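Local coordinates for protein RickCE (Rickettsia bellii, PDB 5HAM) that probably acts as a CE-clan effector protease, a deubiquitinase that cleaves ubiquitin from its conjugates, at residues D47-E61 and R88-L102. Numbering follows the deposited sequence.
Sequences DYTAKGEEKNKILAE and REEILKLSDAEREKL
The guanidinium of R99 is enclosed on both faces: Y48 O sits 3.4 Å above its plane and over its centre, while K55 CD covers the opposite face, offset toward the rim. Its edge reads the backbone at the end of helix 42-49. R99 NH1 and NH2 both donate to A50 O, each at 2.7 Å, NH2 in the carbonyl plane on a lone pair. R99 NE donates to D47 O at 3.1 Å, with a weaker bond from NH2 to the same oxygen. The bend at chi3 brings the guanidinium edge to these carbonyls.

The second guanidinium, that of R88, meets the D47 carboxylate side-on, the planes only 15° apart. R88 NE reaches D47 OD2 at 2.6 Å and R88 NH2 reaches D47 OD1 at 2.9 Å, both nearly straight and on syn sides.

Helices 52-61 and 88-93 run nearly antiparallel (157°), closing over L92, whose CD1 lies 3.8 Å from I58 CG2. The Y48 ring packs against I91 and L102 and also touches L106 of helix 96-130. A water bridges Y48 O and D96 O.

D96 OD1 takes a weak bond from R99 NH1 and a salt bridge from K55 NZ (3.6 Å), a network that probably offsets the proximity of the two cations. About 30 Å from the chain centre to the contact centre, where helices 42-49, 52-69, 75-93 and 96-130 join, both arginines thus fasten the end of helix 42-49, R99 through main-chain carbonyls and R88 through a buried carboxylate.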
ATOM      1  N   ASP A  47      22.360  11.226   7.716  1.00 24.16           N
ATOM      2  CA  ASP A  47      22.283  12.221   6.654  1.00 28.83           C
ATOM      3  C   ASP A  47      21.758  13.532   7.225  1.00 32.19           C
ATOM      4  O   ASP A  47      21.995  14.600   6.653  1.00 27.80           O
ATOM      5  CB  ASP A  47      21.330  11.762   5.543  1.00 26.61           C
ATOM      6  CG  ASP A  47      21.953  10.738   4.601  1.00 29.90           C
ATOM      7  OD1 ASP A  47      23.046  10.203   4.895  1.00 34.69           O
ATOM      8  OD2 ASP A  47      21.323  10.464   3.558  1.00 31.52           O
ATOM      9  N   TYR A  48      21.007  13.439   8.327  1.00 20.28           N
ATOM     10  CA  TYR A  48      20.461  14.619   8.985  1.00 24.98           C
ATOM     11  C   TYR A  48      21.230  15.028  10.253  1.00 26.66           C
ATOM     12  O   TYR A  48      21.261  16.203  10.597  1.00 34.40           O
ATOM     13  CB  TYR A  48      18.990  14.400   9.323  1.00 20.16           C
ATOM     14  CG  TYR A  48      18.146  13.883   8.170  1.00 26.15           C
ATOM     15  CD1 TYR A  48      17.653  14.746   7.195  1.00 20.79           C
ATOM     16  CD2 TYR A  48      17.826  12.539   8.073  1.00 28.34           C
ATOM     17  CE1 TYR A  48      16.883  14.288   6.169  1.00 19.90           C
ATOM     18  CE2 TYR A  48      17.056  12.069   7.041  1.00 31.15           C
ATOM     19  CZ  TYR A  48      16.582  12.949   6.093  1.00 32.66           C
ATOM     20  OH  TYR A  48      15.807  12.477   5.061  1.00 40.16           O
ATOM     21  N   THR A  49      21.849  14.066  10.936  1.00 26.33           N
ATOM     22  CA  THR A  49      22.414  14.321  12.264  1.00 25.49           C
ATOM     23  C   THR A  49      23.933  14.432  12.317  1.00 29.28           C
ATOM     24  O   THR A  49      24.472  14.999  13.269  1.00 37.84           O
ATOM     25  CB  THR A  49      21.975  13.242  13.296  1.00 36.67           C
ATOM     26  OG1 THR A  49      22.433  11.954  12.873  1.00 41.50           O
ATOM     27  CG2 THR A  49      20.459  13.206  13.453  1.00 30.91           C
ATOM     28  N   ALA A  50      24.622  13.878  11.321  1.00 26.94           N
ATOM     29  CA  ALA A  50      26.083  13.929  11.283  1.00 25.59           C
ATOM     30  C   ALA A  50      26.589  15.345  11.101  1.00 31.29           C
ATOM     31  O   ALA A  50      26.069  16.124  10.298  1.00 29.67           O
ATOM     32  CB  ALA A  50      26.646  13.029  10.193  1.00 27.02           C
ATOM     33  N   LYS A  51      27.604  15.675  11.882  1.00 29.22           N
ATOM     34  CA  LYS A  51      28.191  16.996  11.874  1.00 31.37           C
ATOM     35  C   LYS A  51      29.702  16.824  11.740  1.00 39.05           C
ATOM     36  O   LYS A  51      30.218  15.704  11.881  1.00 37.99           O
ATOM     37  CB  LYS A  51      27.810  17.713  13.168  1.00 27.87           C
ATOM     38  CG  LYS A  51      26.322  17.651  13.411  1.00 33.02           C
ATOM     39  CD  LYS A  51      25.859  18.500  14.570  1.00 41.48           C
ATOM     40  CE  LYS A  51      24.337  18.564  14.572  1.00 47.00           C
ATOM     41  NZ  LYS A  51      23.688  17.217  14.570  1.00 42.14           N
ATOM     42  N   GLY A  52      30.401  17.914  11.437  1.00 38.04           N
ATOM     43  CA  GLY A  52      31.852  17.896  11.384  1.00 42.19           C
ATOM     44  C   GLY A  52      32.442  16.854  10.455  1.00 44.32           C
ATOM     45  O   GLY A  52      32.106  16.783   9.274  1.00 50.02           O
ATOM     46  N   GLU A  53      33.326  16.024  10.989  1.00 40.99           N
ATOM     47  CA  GLU A  53      34.025  15.072  10.149  1.00 40.22           C
ATOM     48  C   GLU A  53      33.137  13.918   9.709  1.00 41.44           C
ATOM     49  O   GLU A  53      33.240  13.470   8.569  1.00 46.79           O
ATOM     50  CB  GLU A  53      35.282  14.551  10.839  1.00 41.47           C
ATOM     51  CG  GLU A  53      36.042  13.541  10.025  1.00 43.09           C
ATOM     52  CD  GLU A  53      36.958  14.191   9.018  1.00 55.12           C
ATOM     53  OE1 GLU A  53      36.963  15.439   8.922  1.00 58.26           O
ATOM     54  OE2 GLU A  53      37.688  13.446   8.331  1.00 60.59           O
ATOM     55  N   GLU A  54      32.280  13.425  10.603  1.00 38.87           N
ATOM     56  CA  GLU A  54      31.322  12.376  10.227  1.00 39.46           C
ATOM     57  C   GLU A  54      30.490  12.858   9.031  1.00 41.15           C
ATOM     58  O   GLU A  54      30.327  12.142   8.045  1.00 42.51           O
ATOM     59  CB  GLU A  54      30.409  11.989  11.401  1.00 45.25           C
ATOM     60  CG  GLU A  54      30.895  10.809  12.260  1.00 58.55           C
ATOM     61  CD  GLU A  54      31.915  11.196  13.345  1.00 69.37           C
ATOM     62  OE1 GLU A  54      32.235  12.399  13.488  1.00 74.49           O
ATOM     63  OE2 GLU A  54      32.399  10.289  14.063  1.00 66.09           O
ATOM     64  N   LYS A  55      29.995  14.091   9.113  1.00 40.12           N
ATOM     65  CA  LYS A  55      29.276  14.690   7.996  1.00 38.37           C
ATOM     66  C   LYS A  55      30.131  14.788   6.716  1.00 35.37           C
ATOM     67  O   LYS A  55      29.654  14.511   5.619  1.00 29.80           O
ATOM     68  CB  LYS A  55      28.723  16.066   8.370  1.00 32.02           C
ATOM     69  CG  LYS A  55      28.240  16.824   7.146  1.00 35.11           C
ATOM     70  CD  LYS A  55      27.219  17.873   7.445  1.00 29.45           C
ATOM     71  CE  LYS A  55      27.847  19.213   7.720  1.00 32.04           C
ATOM     72  NZ  LYS A  55      26.837  20.244   7.360  1.00 44.14           N
ATOM     73  N   ASN A  56      31.391  15.174   6.854  1.00 40.59           N
ATOM     74  CA  ASN A  56      32.237  15.343   5.685  1.00 43.23           C
ATOM     75  C   ASN A  56      32.461  14.015   4.975  1.00 36.80           C
ATOM     76  O   ASN A  56      32.538  13.944   3.744  1.00 37.87           O
ATOM     77  CB  ASN A  56      33.570  15.980   6.072  1.00 55.51           C
ATOM     78  CG  ASN A  56      34.285  16.600   4.881  1.00 69.56           C
ATOM     79  OD1 ASN A  56      33.757  17.511   4.240  1.00 77.26           O
ATOM     80  ND2 ASN A  56      35.495  16.117   4.584  1.00 67.73           N
ATOM     81  N   LYS A  57      32.537  12.954   5.764  1.00 29.32           N
ATOM     82  CA  LYS A  57      32.773  11.635   5.222  1.00 33.30           C
ATOM     83  C   LYS A  57      31.573  11.173   4.413  1.00 39.89           C
ATOM     84  O   LYS A  57      31.717  10.551   3.358  1.00 47.55           O
ATOM     85  CB  LYS A  57      33.069  10.647   6.347  1.00 34.05           C
ATOM     86  N   ILE A  58      30.383  11.484   4.905  1.00 38.28           N
ATOM     87  CA  ILE A  58      29.171  11.098   4.204  1.00 33.32           C
ATOM     88  C   ILE A  58      29.010  11.882   2.895  1.00 31.79           C
ATOM     89  O   ILE A  58      28.723  11.302   1.846  1.00 31.20           O
ATOM     90  CB  ILE A  58      27.943  11.219   5.115  1.00 28.19           C
ATOM     91  CG1 ILE A  58      28.041  10.177   6.244  1.00 28.77           C
ATOM     92  CG2 ILE A  58      26.669  11.019   4.313  1.00 22.33           C
ATOM     93  CD1 ILE A  58      27.020  10.348   7.348  1.00 28.00           C
ATOM     94  N   LEU A  59      29.229  13.190   2.951  1.00 31.39           N
ATOM     95  CA  LEU A  59      29.150  14.017   1.754  1.00 35.13           C
ATOM     96  C   LEU A  59      30.102  13.470   0.690  1.00 33.59           C
ATOM     97  O   LEU A  59      29.754  13.338  -0.486  1.00 29.06           O
ATOM     98  CB  LEU A  59      29.503  15.467   2.087  1.00 32.02           C
ATOM     99  CG  LEU A  59      29.497  16.396   0.869  1.00 35.29           C
ATOM    100  CD1 LEU A  59      28.178  16.288   0.075  1.00 29.55           C
ATOM    101  CD2 LEU A  59      29.765  17.831   1.290  1.00 33.07           C
ATOM    102  N   ALA A  60      31.295  13.112   1.139  1.00 30.87           N
ATOM    103  CA  ALA A  60      32.297  12.501   0.281  1.00 33.65           C
ATOM    104  C   ALA A  60      31.781  11.240  -0.403  1.00 33.82           C
ATOM    105  O   ALA A  60      31.903  11.107  -1.619  1.00 43.12           O
ATOM    106  CB  ALA A  60      33.569  12.195   1.073  1.00 37.24           C
ATOM    107  N   GLU A  61      31.197  10.316   0.355  1.00 28.37           N
ATOM    108  CA  GLU A  61      30.699   9.094  -0.266  1.00 32.54           C
ATOM    109  C   GLU A  61      29.537   9.379  -1.232  1.00 36.54           C
ATOM    110  O   GLU A  61      29.422   8.745  -2.287  1.00 39.55           O
ATOM    111  CB  GLU A  61      30.343   8.031   0.788  1.00 48.84           C
ATOM    112  CG  GLU A  61      29.074   8.301   1.593  1.00 69.78           C
ATOM    113  CD  GLU A  61      28.956   7.452   2.861  1.00 80.16           C
ATOM    114  OE1 GLU A  61      29.998   7.162   3.495  1.00 84.21           O
ATOM    115  OE2 GLU A  61      27.814   7.083   3.227  1.00 79.53           O
ATOM    116  N   ARG A  88      20.403  13.616  -1.771  1.00 29.83           N
ATOM    117  CA  ARG A  88      21.193  13.453  -0.562  1.00 25.72           C
ATOM    118  C   ARG A  88      22.301  14.495  -0.487  1.00 28.78           C
ATOM    119  O   ARG A  88      22.582  15.036   0.582  1.00 27.51           O
ATOM    120  CB  ARG A  88      21.790  12.062  -0.507  1.00 25.82           C
ATOM    121  CG  ARG A  88      20.839  11.004   0.010  1.00 26.74           C
ATOM    122  CD  ARG A  88      21.565   9.673   0.185  1.00 28.64           C
ATOM    123  NE  ARG A  88      22.424   9.617   1.373  1.00 31.58           N
ATOM    124  CZ  ARG A  88      23.616   9.018   1.412  1.00 32.48           C
ATOM    125  NH1 ARG A  88      24.103   8.436   0.325  1.00 23.77           N
ATOM    126  NH2 ARG A  88      24.322   8.993   2.535  1.00 33.28           N
ATOM    127  N   GLU A  89      22.927  14.783  -1.623  1.00 28.44           N
ATOM    128  CA  GLU A  89      23.940  15.815  -1.634  1.00 27.57           C
ATOM    129  C   GLU A  89      23.333  17.149  -1.187  1.00 28.39           C
ATOM    130  O   GLU A  89      23.956  17.886  -0.437  1.00 31.59           O
ATOM    131  CB  GLU A  89      24.595  15.944  -3.007  1.00 32.08           C
ATOM    132  CG  GLU A  89      25.790  16.885  -3.002  1.00 40.87           C
ATOM    133  CD  GLU A  89      26.415  17.080  -4.375  1.00 48.06           C
ATOM    134  OE1 GLU A  89      25.748  16.777  -5.395  1.00 46.45           O
ATOM    135  OE2 GLU A  89      27.577  17.553  -4.427  1.00 50.70           O
ATOM    136  N   GLU A  90      22.112  17.443  -1.629  1.00 19.68           N
ATOM    137  CA  GLU A  90      21.468  18.706  -1.283  1.00 24.41           C
ATOM    138  C   GLU A  90      21.205  18.773   0.207  1.00 22.54           C
ATOM    139  O   GLU A  90      21.400  19.813   0.839  1.00 29.51           O
ATOM    140  CB  GLU A  90      20.142  18.896  -2.028  1.00 23.92           C
ATOM    141  CG  GLU A  90      20.243  19.006  -3.536  1.00 28.05           C
ATOM    142  CD  GLU A  90      20.938  20.262  -4.023  1.00 43.30           C
ATOM    143  OE1 GLU A  90      21.357  21.111  -3.201  1.00 48.37           O
ATOM    144  OE2 GLU A  90      21.069  20.400  -5.257  1.00 53.72           O
ATOM    145  N   ILE A  91      20.752  17.660   0.758  1.00 19.03           N
ATOM    146  CA  ILE A  91      20.450  17.585   2.174  1.00 23.79           C
ATOM    147  C   ILE A  91      21.700  17.823   3.006  1.00 25.51           C
ATOM    148  O   ILE A  91      21.671  18.577   3.972  1.00 27.53           O
ATOM    149  CB  ILE A  91      19.790  16.238   2.531  1.00 20.86           C
ATOM    150  CG1 ILE A  91      18.307  16.279   2.137  1.00 26.67           C
ATOM    151  CG2 ILE A  91      19.884  15.950   4.014  1.00 18.62           C
ATOM    152  CD1 ILE A  91      17.641  14.912   2.107  1.00 26.17           C
ATOM    153  N   LEU A  92      22.807  17.215   2.604  1.00 24.03           N
ATOM    154  CA  LEU A  92      24.037  17.348   3.368  1.00 33.58           C
ATOM    155  C   LEU A  92      24.597  18.756   3.304  1.00 31.97           C
ATOM    156  O   LEU A  92      25.367  19.156   4.173  1.00 36.37           O
ATOM    157  CB  LEU A  92      25.079  16.336   2.900  1.00 35.13           C
ATOM    158  CG  LEU A  92      24.662  14.921   3.290  1.00 38.13           C
ATOM    159  CD1 LEU A  92      25.227  13.922   2.308  1.00 41.37           C
ATOM    160  CD2 LEU A  92      25.121  14.630   4.714  1.00 35.56           C
ATOM    161  N   LYS A  93      24.203  19.504   2.280  1.00 27.97           N
ATOM    162  CA  LYS A  93      24.618  20.902   2.144  1.00 31.05           C
ATOM    163  C   LYS A  93      23.820  21.895   3.013  1.00 28.20           C
ATOM    164  O   LYS A  93      24.239  23.028   3.183  1.00 32.33           O
ATOM    165  CB  LYS A  93      24.534  21.351   0.685  1.00 32.75           C
ATOM    166  CG  LYS A  93      25.667  20.907  -0.216  1.00 37.82           C
ATOM    167  CD  LYS A  93      25.356  21.372  -1.651  1.00 47.65           C
ATOM    168  CE  LYS A  93      26.427  20.978  -2.671  1.00 52.81           C
ATOM    169  NZ  LYS A  93      25.904  21.077  -4.074  1.00 52.54           N
ATOM    170  N   LEU A  94      22.679  21.480   3.541  1.00 21.35           N
ATOM    171  CA  LEU A  94      21.877  22.345   4.394  1.00 23.58           C
ATOM    172  C   LEU A  94      22.523  22.637   5.747  1.00 24.77           C
ATOM    173  O   LEU A  94      23.450  21.958   6.159  1.00 25.24           O
ATOM    174  CB  LEU A  94      20.498  21.713   4.631  1.00 23.60           C
ATOM    175  CG  LEU A  94      19.665  21.478   3.368  1.00 26.84           C
ATOM    176  CD1 LEU A  94      18.458  20.621   3.686  1.00 20.03           C
ATOM    177  CD2 LEU A  94      19.273  22.830   2.775  1.00 23.87           C
ATOM    178  N   SER A  95      22.003  23.642   6.441  1.00 26.94           N
ATOM    179  CA  SER A  95      22.421  23.930   7.802  1.00 30.28           C
ATOM    180  C   SER A  95      22.019  22.794   8.741  1.00 34.57           C
ATOM    181  O   SER A  95      21.013  22.112   8.509  1.00 33.13           O
ATOM    182  CB  SER A  95      21.803  25.246   8.280  1.00 35.67           C
ATOM    183  OG  SER A  95      20.388  25.200   8.235  1.00 40.36           O
ATOM    184  N   ASP A  96      22.801  22.601   9.804  1.00 29.73           N
ATOM    185  CA  ASP A  96      22.513  21.571  10.801  1.00 27.09           C
ATOM    186  C   ASP A  96      21.087  21.688  11.327  1.00 30.97           C
ATOM    187  O   ASP A  96      20.388  20.682  11.514  1.00 31.46           O
ATOM    188  CB  ASP A  96      23.498  21.649  11.963  1.00 31.22           C
ATOM    189  CG  ASP A  96      24.911  21.259  11.567  1.00 45.91           C
ATOM    190  OD1 ASP A  96      25.113  20.630  10.493  1.00 46.84           O
ATOM    191  OD2 ASP A  96      25.823  21.583  12.356  1.00 54.75           O
ATOM    192  N   ALA A  97      20.659  22.928  11.540  1.00 33.26           N
ATOM    193  CA  ALA A  97      19.318  23.206  12.028  1.00 37.85           C
ATOM    194  C   ALA A  97      18.244  22.753  11.039  1.00 42.88           C
ATOM    195  O   ALA A  97      17.231  22.185  11.437  1.00 45.48           O
ATOM    196  CB  ALA A  97      19.168  24.674  12.327  1.00 38.50           C
ATOM    197  N   GLU A  98      18.461  22.986   9.750  1.00 41.21           N
ATOM    198  CA  GLU A  98      17.459  22.569   8.784  1.00 33.15           C
ATOM    199  C   GLU A  98      17.487  21.064   8.570  1.00 28.44           C
ATOM    200  O   GLU A  98      16.456  20.453   8.295  1.00 30.54           O
ATOM    201  CB  GLU A  98      17.587  23.320   7.457  1.00 40.77           C
ATOM    202  CG  GLU A  98      16.262  23.378   6.665  1.00 54.81           C
ATOM    203  CD  GLU A  98      15.221  24.343   7.269  1.00 63.87           C
ATOM    204  OE1 GLU A  98      14.108  24.432   6.702  1.00 68.34           O
ATOM    205  OE2 GLU A  98      15.506  25.022   8.292  1.00 59.16           O
ATOM    206  N   ARG A  99      18.659  20.454   8.714  1.00 24.19           N
ATOM    207  CA  ARG A  99      18.730  19.016   8.548  1.00 24.45           C
ATOM    208  C   ARG A  99      17.963  18.365   9.691  1.00 30.52           C
ATOM    209  O   ARG A  99      17.239  17.379   9.493  1.00 27.79           O
ATOM    210  CB  ARG A  99      20.181  18.526   8.466  1.00 23.45           C
ATOM    211  CG  ARG A  99      20.870  18.906   7.166  1.00 20.91           C
ATOM    212  CD  ARG A  99      22.388  18.792   7.299  1.00 31.52           C
ATOM    213  NE  ARG A  99      22.825  17.414   7.522  1.00 30.72           N
ATOM    214  CZ  ARG A  99      23.738  17.036   8.420  1.00 28.32           C
ATOM    215  NH1 ARG A  99      24.338  17.922   9.210  1.00 23.03           N
ATOM    216  NH2 ARG A  99      24.052  15.754   8.533  1.00 29.87           N
ATOM    217  N   GLU A 100      18.094  18.955  10.876  1.00 29.50           N
ATOM    218  CA  GLU A 100      17.337  18.520  12.043  1.00 33.94           C
ATOM    219  C   GLU A 100      15.807  18.587  11.855  1.00 31.75           C
ATOM    220  O   GLU A 100      15.100  17.630  12.197  1.00 25.37           O
ATOM    221  CB  GLU A 100      17.764  19.315  13.277  1.00 41.99           C
ATOM    222  CG  GLU A 100      17.314  18.707  14.589  1.00 49.28           C
ATOM    223  CD  GLU A 100      17.869  17.314  14.802  1.00 60.49           C
ATOM    224  OE1 GLU A 100      19.033  17.070  14.408  1.00 63.14           O
ATOM    225  OE2 GLU A 100      17.138  16.462  15.352  1.00 66.06           O
ATOM    226  N   LYS A 101      15.300  19.695  11.305  1.00 27.66           N
ATOM    227  CA  LYS A 101      13.856  19.830  11.045  1.00 25.79           C
ATOM    228  C   LYS A 101      13.395  18.796  10.026  1.00 28.09           C
ATOM    229  O   LYS A 101      12.319  18.217  10.136  1.00 29.01           O
ATOM    230  CB  LYS A 101      13.525  21.219  10.493  1.00 27.28           C
ATOM    231  CG  LYS A 101      14.024  22.372  11.347  1.00 43.84           C
ATOM    232  CD  LYS A 101      13.675  23.726  10.722  1.00 56.05           C
ATOM    233  CE  LYS A 101      14.122  24.893  11.601  1.00 60.15           C
ATOM    234  NZ  LYS A 101      13.864  26.225  10.971  1.00 61.68           N
ATOM    235  N   LEU A 102      14.228  18.576   9.019  1.00 25.04           N
ATOM    236  CA  LEU A 102      13.908  17.627   7.975  1.00 26.68           C
ATOM    237  C   LEU A 102      13.739  16.238   8.587  1.00 26.07           C
ATOM    238  O   LEU A 102      12.779  15.533   8.296  1.00 29.23           O
ATOM    239  CB  LEU A 102      15.024  17.645   6.934  1.00 28.17           C
ATOM    240  CG  LEU A 102      14.667  17.907   5.472  1.00 32.90           C
ATOM    241  CD1 LEU A 102      13.512  18.899   5.323  1.00 29.91           C
ATOM    242  CD2 LEU A 102      15.898  18.404   4.745  1.00 21.88           C
TER
HETATM  243  O   HOH W   1      21.969  18.321  12.103  1.00 43.47           O